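Putative mandelate racemase (Salmonella typhimurium, PDB 2O56) is a magnesium-binding member of the enolase superfamily that probably acts as a hydro-lyase, its substrate not being established. Local coordinates at residues A54-I66 with G92-I104. Residues are numbered along the deposited sequence; the frame is centred on the assembly and turned at random.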
ATOM      1  N   ALA A  54      29.658 -27.484 -11.324  1.00 29.54           N
ATOM      2  CA  ALA A  54      29.377 -26.130 -11.798  1.00 27.20           C
ATOM      3  C   ALA A  54      30.179 -25.111 -10.989  1.00 24.68           C
ATOM      4  O   ALA A  54      30.742 -24.149 -11.537  1.00 25.84           O
ATOM      5  CB  ALA A  54      27.881 -25.836 -11.673  1.00 23.12           C
ATOM      6  N   GLY A  55      30.230 -25.338  -9.678  1.00 29.22           N
ATOM      7  CA  GLY A  55      30.998 -24.491  -8.792  1.00 24.87           C
ATOM      8  C   GLY A  55      32.468 -24.432  -9.157  1.00 30.75           C
ATOM      9  O   GLY A  55      33.073 -23.360  -9.088  1.00 28.46           O
ATOM     10  N   ILE A  56      33.034 -25.588  -9.532  1.00 30.21           N
ATOM     11  CA  ILE A  56      34.420 -25.702 -10.001  1.00 26.20           C
ATOM     12  C   ILE A  56      34.681 -24.889 -11.272  1.00 19.49           C
ATOM     13  O   ILE A  56      35.630 -24.096 -11.322  1.00 32.29           O
ATOM     14  CB  ILE A  56      34.827 -27.200 -10.234  1.00 31.11           C
ATOM     15  CG1 ILE A  56      35.003 -27.905  -8.900  1.00 25.93           C
ATOM     16  CG2 ILE A  56      36.145 -27.306 -10.996  1.00 27.96           C
ATOM     17  CD1 ILE A  56      34.816 -29.405  -8.997  1.00 26.76           C
ATOM     18  N   GLY A  57      33.834 -25.069 -12.287  1.00 23.74           N
ATOM     19  CA  GLY A  57      33.977 -24.332 -13.539  1.00 25.13           C
ATOM     20  C   GLY A  57      33.765 -22.838 -13.357  1.00 27.01           C
ATOM     21  O   GLY A  57      34.374 -22.017 -14.076  1.00 28.98           O
ATOM     22  N   MET A  58      32.895 -22.485 -12.405  1.00 29.71           N
ATOM     23  CA  MET A  58      32.593 -21.076 -12.099  1.00 24.94           C
ATOM     24  C   MET A  58      33.790 -20.404 -11.431  1.00 23.80           C
ATOM     25  O   MET A  58      34.217 -19.333 -11.860  1.00 28.02           O
ATOM     26  CB  MET A  58      31.349 -20.949 -11.211  1.00 26.51           C
ATOM     27  CG  MET A  58      30.718 -19.532 -11.166  1.00 20.85           C
ATOM     28  SD  MET A  58      30.010 -18.945 -12.711  1.00 25.89           S
ATOM     29  CE  MET A  58      31.225 -17.739 -13.246  1.00 19.95           C
ATOM     30  N   ALA A  59      34.326 -21.049 -10.394  1.00 25.01           N
ATOM     31  CA  ALA A  59      35.581 -20.631  -9.746  1.00 26.18           C
ATOM     32  C   ALA A  59      36.720 -20.491 -10.723  1.00 26.97           C
ATOM     33  O   ALA A  59      37.460 -19.521 -10.665  1.00 30.60           O
ATOM     34  CB  ALA A  59      35.975 -21.622  -8.632  1.00 29.83           C
ATOM     35  N   LYS A  60      36.850 -21.462 -11.627  1.00 33.12           N
ATOM     36  CA  LYS A  60      37.823 -21.404 -12.738  1.00 25.73           C
ATOM     37  C   LYS A  60      37.617 -20.190 -13.624  1.00 24.92           C
ATOM     38  O   LYS A  60      38.556 -19.449 -13.895  1.00 29.17           O
ATOM     39  CB  LYS A  60      37.731 -22.698 -13.578  1.00 29.25           C
ATOM     40  CG  LYS A  60      38.838 -22.927 -14.568  1.00 32.46           C
ATOM     41  CD  LYS A  60      38.483 -24.046 -15.528  1.00 36.94           C
ATOM     42  CE  LYS A  60      38.165 -23.528 -16.913  1.00 45.68           C
ATOM     43  NZ  LYS A  60      37.500 -24.587 -17.718  1.00 47.16           N
ATOM     44  N   ASP A  61      36.394 -19.980 -14.093  1.00 30.88           N
ATOM     45  CA  ASP A  61      36.106 -18.830 -14.974  1.00 25.66           C
ATOM     46  C   ASP A  61      36.312 -17.471 -14.300  1.00 25.93           C
ATOM     47  O   ASP A  61      36.862 -16.542 -14.918  1.00 29.22           O
ATOM     48  CB  ASP A  61      34.692 -18.915 -15.550  1.00 31.97           C
ATOM     49  CG  ASP A  61      34.562 -19.957 -16.652  1.00 41.54           C
ATOM     50  OD1 ASP A  61      35.602 -20.471 -17.163  1.00 36.07           O
ATOM     51  OD2 ASP A  61      33.404 -20.264 -17.000  1.00 32.87           O
ATOM     52  N   LEU A  62      35.855 -17.354 -13.050  1.00 28.66           N
ATOM     53  CA  LEU A  62      36.086 -16.145 -12.233  1.00 27.71           C
ATOM     54  C   LEU A  62      37.581 -15.891 -11.961  1.00 33.57           C
ATOM     55  O   LEU A  62      38.058 -14.759 -12.046  1.00 28.35           O
ATOM     56  CB  LEU A  62      35.261 -16.191 -10.928  1.00 24.21           C
ATOM     57  CG  LEU A  62      33.739 -16.029 -11.084  1.00 27.66           C
ATOM     58  CD1 LEU A  62      32.945 -16.342  -9.814  1.00 21.65           C
ATOM     59  CD2 LEU A  62      33.408 -14.651 -11.571  1.00 22.57           C
ATOM     60  N   SER A  63      38.330 -16.958 -11.693  1.00 32.69           N
ATOM     61  CA  SER A  63      39.768 -16.845 -11.454  1.00 29.32           C
ATOM     62  C   SER A  63      40.522 -16.178 -12.594  1.00 31.23           C
ATOM     63  O   SER A  63      41.411 -15.365 -12.342  1.00 33.83           O
ATOM     64  CB  SER A  63      40.363 -18.200 -11.118  1.00 27.12           C
ATOM     65  OG  SER A  63      39.796 -18.676  -9.902  1.00 32.32           O
ATOM     66  N   ALA A  64      40.134 -16.484 -13.836  1.00 31.36           N
ATOM     67  CA  ALA A  64      40.712 -15.847 -15.021  1.00 28.99           C
ATOM     68  C   ALA A  64      40.688 -14.339 -14.965  1.00 32.63           C
ATOM     69  O   ALA A  64      41.587 -13.695 -15.493  1.00 37.25           O
ATOM     70  CB  ALA A  64      40.030 -16.333 -16.294  1.00 31.51           C
ATOM     71  N   ILE A  65      39.670 -13.762 -14.332  1.00 34.53           N
ATOM     72  CA  ILE A  65      39.502 -12.311 -14.381  1.00 32.45           C
ATOM     73  C   ILE A  65      40.221 -11.558 -13.265  1.00 33.16           C
ATOM     74  O   ILE A  65      40.356 -10.334 -13.336  1.00 35.55           O
ATOM     75  CB  ILE A  65      38.019 -11.846 -14.560  1.00 32.28           C
ATOM     76  CG1 ILE A  65      37.230 -11.964 -13.268  1.00 34.33           C
ATOM     77  CG2 ILE A  65      37.337 -12.632 -15.676  1.00 32.67           C
ATOM     78  CD1 ILE A  65      35.998 -11.063 -13.235  1.00 34.99           C
ATOM     79  N   ILE A  66      40.711 -12.294 -12.263  1.00 24.73           N
ATOM     80  CA  ILE A  66      41.427 -11.687 -11.148  1.00 22.75           C
ATOM     81  C   ILE A  66      42.967 -11.882 -11.138  1.00 29.55           C
ATOM     82  O   ILE A  66      43.664 -11.290 -10.314  1.00 27.21           O
ATOM     83  CB  ILE A  66      40.827 -12.138  -9.800  1.00 32.42           C
ATOM     84  CG1 ILE A  66      41.263 -13.562  -9.474  1.00 29.66           C
ATOM     85  CG2 ILE A  66      39.291 -11.970  -9.834  1.00 27.82           C
ATOM     86  CD1 ILE A  66      40.759 -14.086  -8.178  1.00 24.84           C
ATOM     87  N   GLY A  92      22.644 -15.735  -8.580  1.00 21.16           N
ATOM     88  CA  GLY A  92      22.460 -17.179  -8.653  1.00 20.87           C
ATOM     89  C   GLY A  92      23.353 -17.901  -7.657  1.00 23.90           C
ATOM     90  O   GLY A  92      24.405 -17.385  -7.281  1.00 21.71           O
ATOM     91  N   GLY A  93      22.912 -19.083  -7.222  1.00 20.44           N
ATOM     92  CA  GLY A  93      23.612 -19.855  -6.195  1.00 20.65           C
ATOM     93  C   GLY A  93      24.970 -20.421  -6.601  1.00 25.01           C
ATOM     94  O   GLY A  93      25.916 -20.367  -5.836  1.00 25.85           O
ATOM     95  N   ILE A  94      25.068 -20.948  -7.809  1.00 28.20           N
ATOM     96  CA  ILE A  94      26.363 -21.384  -8.350  1.00 29.57           C
ATOM     97  C   ILE A  94      27.307 -20.200  -8.544  1.00 23.43           C
ATOM     98  O   ILE A  94      28.487 -20.251  -8.143  1.00 24.90           O
ATOM     99  CB  ILE A  94      26.218 -22.071  -9.718  1.00 27.54           C
ATOM    100  CG1 ILE A  94      25.135 -23.152  -9.683  1.00 24.35           C
ATOM    101  CG2 ILE A  94      27.616 -22.571 -10.238  1.00 25.65           C
ATOM    102  CD1 ILE A  94      25.287 -24.232  -8.597  1.00 32.79           C
ATOM    103  N   PHE A  95      26.795 -19.138  -9.159  1.00 26.83           N
ATOM    104  CA  PHE A  95      27.601 -17.951  -9.371  1.00 23.45           C
ATOM    105  C   PHE A  95      28.146 -17.402  -8.042  1.00 28.58           C
ATOM    106  O   PHE A  95      29.351 -17.198  -7.883  1.00 26.52           O
ATOM    107  CB  PHE A  95      26.805 -16.867 -10.086  1.00 24.40           C
ATOM    108  CG  PHE A  95      27.681 -15.842 -10.720  1.00 24.63           C
ATOM    109  CD1 PHE A  95      28.013 -15.940 -12.054  1.00 30.20           C
ATOM    110  CD2 PHE A  95      28.243 -14.818  -9.970  1.00 35.10           C
ATOM    111  CE1 PHE A  95      28.850 -15.027 -12.628  1.00 28.25           C
ATOM    112  CE2 PHE A  95      29.106 -13.893 -10.567  1.00 20.84           C
ATOM    113  CZ  PHE A  95      29.387 -14.007 -11.888  1.00 24.61           C
ATOM    114  N   SER A  96      27.235 -17.219  -7.089  1.00 30.22           N
ATOM    115  CA  SER A  96      27.536 -16.690  -5.766  1.00 26.20           C
ATOM    116  C   SER A  96      28.535 -17.545  -4.997  1.00 26.50           C
ATOM    117  O   SER A  96      29.452 -17.003  -4.392  1.00 26.56           O
ATOM    118  CB  SER A  96      26.269 -16.589  -4.947  1.00 26.24           C
ATOM    119  OG  SER A  96      26.546 -16.048  -3.675  1.00 23.42           O
ATOM    120  N   ALA A  97      28.343 -18.863  -5.006  1.00 25.12           N
ATOM    121  CA  ALA A  97      29.228 -19.779  -4.265  1.00 23.63           C
ATOM    122  C   ALA A  97      30.667 -19.758  -4.776  1.00 23.96           C
ATOM    123  O   ALA A  97      31.627 -19.844  -3.997  1.00 24.01           O
ATOM    124  CB  ALA A  97      28.663 -21.206  -4.259  1.00 18.51           C
ATOM    125  N   ALA A  98      30.831 -19.607  -6.079  1.00 27.55           N
ATOM    126  CA  ALA A  98      32.173 -19.411  -6.636  1.00 26.42           C
ATOM    127  C   ALA A  98      32.812 -18.076  -6.281  1.00 28.77           C
ATOM    128  O   ALA A  98      33.995 -18.043  -5.967  1.00 24.66           O
ATOM    129  CB  ALA A  98      32.183 -19.637  -8.134  1.00 23.81           C
ATOM    130  N   MET A  99      32.034 -16.989  -6.327  1.00 23.27           N
ATOM    131  CA  MET A  99      32.461 -15.680  -5.825  0.50 23.40           C
ATOM    132  C   MET A  99      32.914 -15.767  -4.385  1.00 23.96           C
ATOM    133  O   MET A  99      33.888 -15.136  -3.998  1.00 23.72           O
ATOM    134  CB  MET A  99      31.306 -14.673  -5.882  0.50 26.22           C
ATOM    135  CG  MET A  99      31.093 -14.003  -7.221  0.50 33.69           C
ATOM    136  SD  MET A  99      29.587 -13.015  -7.150  0.50 30.90           S
ATOM    137  CE  MET A  99      30.251 -11.445  -6.584  0.50  2.89           C
ATOM    138  N   SER A 100      32.156 -16.526  -3.590  1.00 22.61           N
ATOM    139  CA  SER A 100      32.368 -16.630  -2.156  1.00 21.19           C
ATOM    140  C   SER A 100      33.698 -17.301  -1.844  1.00 26.59           C
ATOM    141  O   SER A 100      34.448 -16.813  -1.005  1.00 29.82           O
ATOM    142  CB  SER A 100      31.232 -17.441  -1.512  1.00 20.86           C
ATOM    143  OG  SER A 100      29.963 -16.877  -1.822  1.00 23.31           O
ATOM    144  N   GLY A 101      33.982 -18.413  -2.528  1.00 25.86           N
ATOM    145  CA  GLY A 101      35.242 -19.117  -2.371  1.00 23.96           C
ATOM    146  C   GLY A 101      36.422 -18.208  -2.593  1.00 24.71           C
ATOM    147  O   GLY A 101      37.345 -18.176  -1.786  1.00 27.37           O
ATOM    148  N   ILE A 102      36.373 -17.461  -3.692  1.00 25.38           N
ATOM    149  CA  ILE A 102      37.405 -16.490  -4.052  1.00 22.69           C
ATOM    150  C   ILE A 102      37.535 -15.398  -3.011  1.00 30.69           C
ATOM    151  O   ILE A 102      38.646 -15.073  -2.580  1.00 26.90           O
ATOM    152  CB  ILE A 102      37.117 -15.898  -5.430  1.00 17.99           C
ATOM    153  CG1 ILE A 102      37.422 -16.962  -6.498  1.00 23.21           C
ATOM    154  CG2 ILE A 102      37.945 -14.645  -5.696  1.00 27.20           C
ATOM    155  CD1 ILE A 102      36.989 -16.592  -7.866  1.00 23.22           C
ATOM    156  N   ASP A 103      36.395 -14.862  -2.584  1.00 27.57           N
ATOM    157  CA  ASP A 103      36.371 -13.756  -1.648  1.00 26.52           C
ATOM    158  C   ASP A 103      36.994 -14.124  -0.317  1.00 25.17           C
ATOM    159  O   ASP A 103      37.762 -13.336   0.233  1.00 23.46           O
ATOM    160  CB  ASP A 103      34.933 -13.280  -1.410  1.00 29.15           C
ATOM    161  CG  ASP A 103      34.876 -12.051  -0.527  1.00 30.66           C
ATOM    162  OD1 ASP A 103      35.177 -10.940  -1.018  1.00 21.47           O
ATOM    163  OD2 ASP A 103      34.555 -12.211   0.670  1.00 26.34           O
ATOM    164  N   ILE A 104      36.633 -15.301   0.206  1.00 23.41           N
ATOM    165  CA  ILE A 104      37.176 -15.792   1.466  1.00 23.89           C
ATOM    166  C   ILE A 104      38.710 -15.890   1.385  1.00 23.25           C
ATOM    167  O   ILE A 104      39.418 -15.457   2.294  1.00 25.15           O
ATOM    168  CB  ILE A 104      36.585 -17.185   1.861  1.00 26.41           C
ATOM    169  CG1 ILE A 104      35.097 -17.089   2.215  1.00 24.64           C
ATOM    170  CG2 ILE A 104      37.362 -17.781   3.051  1.00 26.59           C
ATOM    171  CD1 ILE A 104      34.376 -18.404   2.128  1.00 24.07           C
TER
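M58 and A98 meet where segments 54-66 and 93-104 of two helices cross at -57°, a worked example of knobs-into-holes packing built around a small residue. A98 is the knob: its methyl sinks among G55, M58, A59 and L62, and its CB comes 3.4 Å from the backbone N of A59. With glycine and alanine lining this hole, the segment axes approach to 8.4 Å.

M58 can be followed outward from the helix. Its CB faces the methyl of A98 and, more distantly, CG2 of I94. With CG anti to the backbone N (chi1 -163°), CG of M58 presses on CB of A98 at 3.4 Å, tighter than usual for two carbons. The chain then bends, carrying SD of M58 to 4.5 Å from the centroid of the F95 ring in an oblique Met-aromatic contact. CE of M58 finishes 3.7 Å from CE1 of F95.

L62 answers as a knob from the other helix, seated among F95, A98, M99 and I102: CD1 lies against A98 and M99, while CD2 approaches CZ of F95 at 4.1 Å. I102 in turn fits among A59, L62, S63 and I66, its CD1 3.5 Å from CB of L62. The hydroxyl of S63, beside that methyl, is satisfied within its own helix by donating to A59 O.

A59, S63 and I66 also touch strand 6-13, so helix 54-66 packs on both helix 93-104 and the sheet of the N-terminal capping domain, away from the magnesium site. At its start, A54 and I94 each pack against their counterparts in a second subunit. Methyl, thioether and ring contacts make up the pairing, which implies that the fit across this interface depends on shape and buried apolar surface, with no directed polar bond between the two segments.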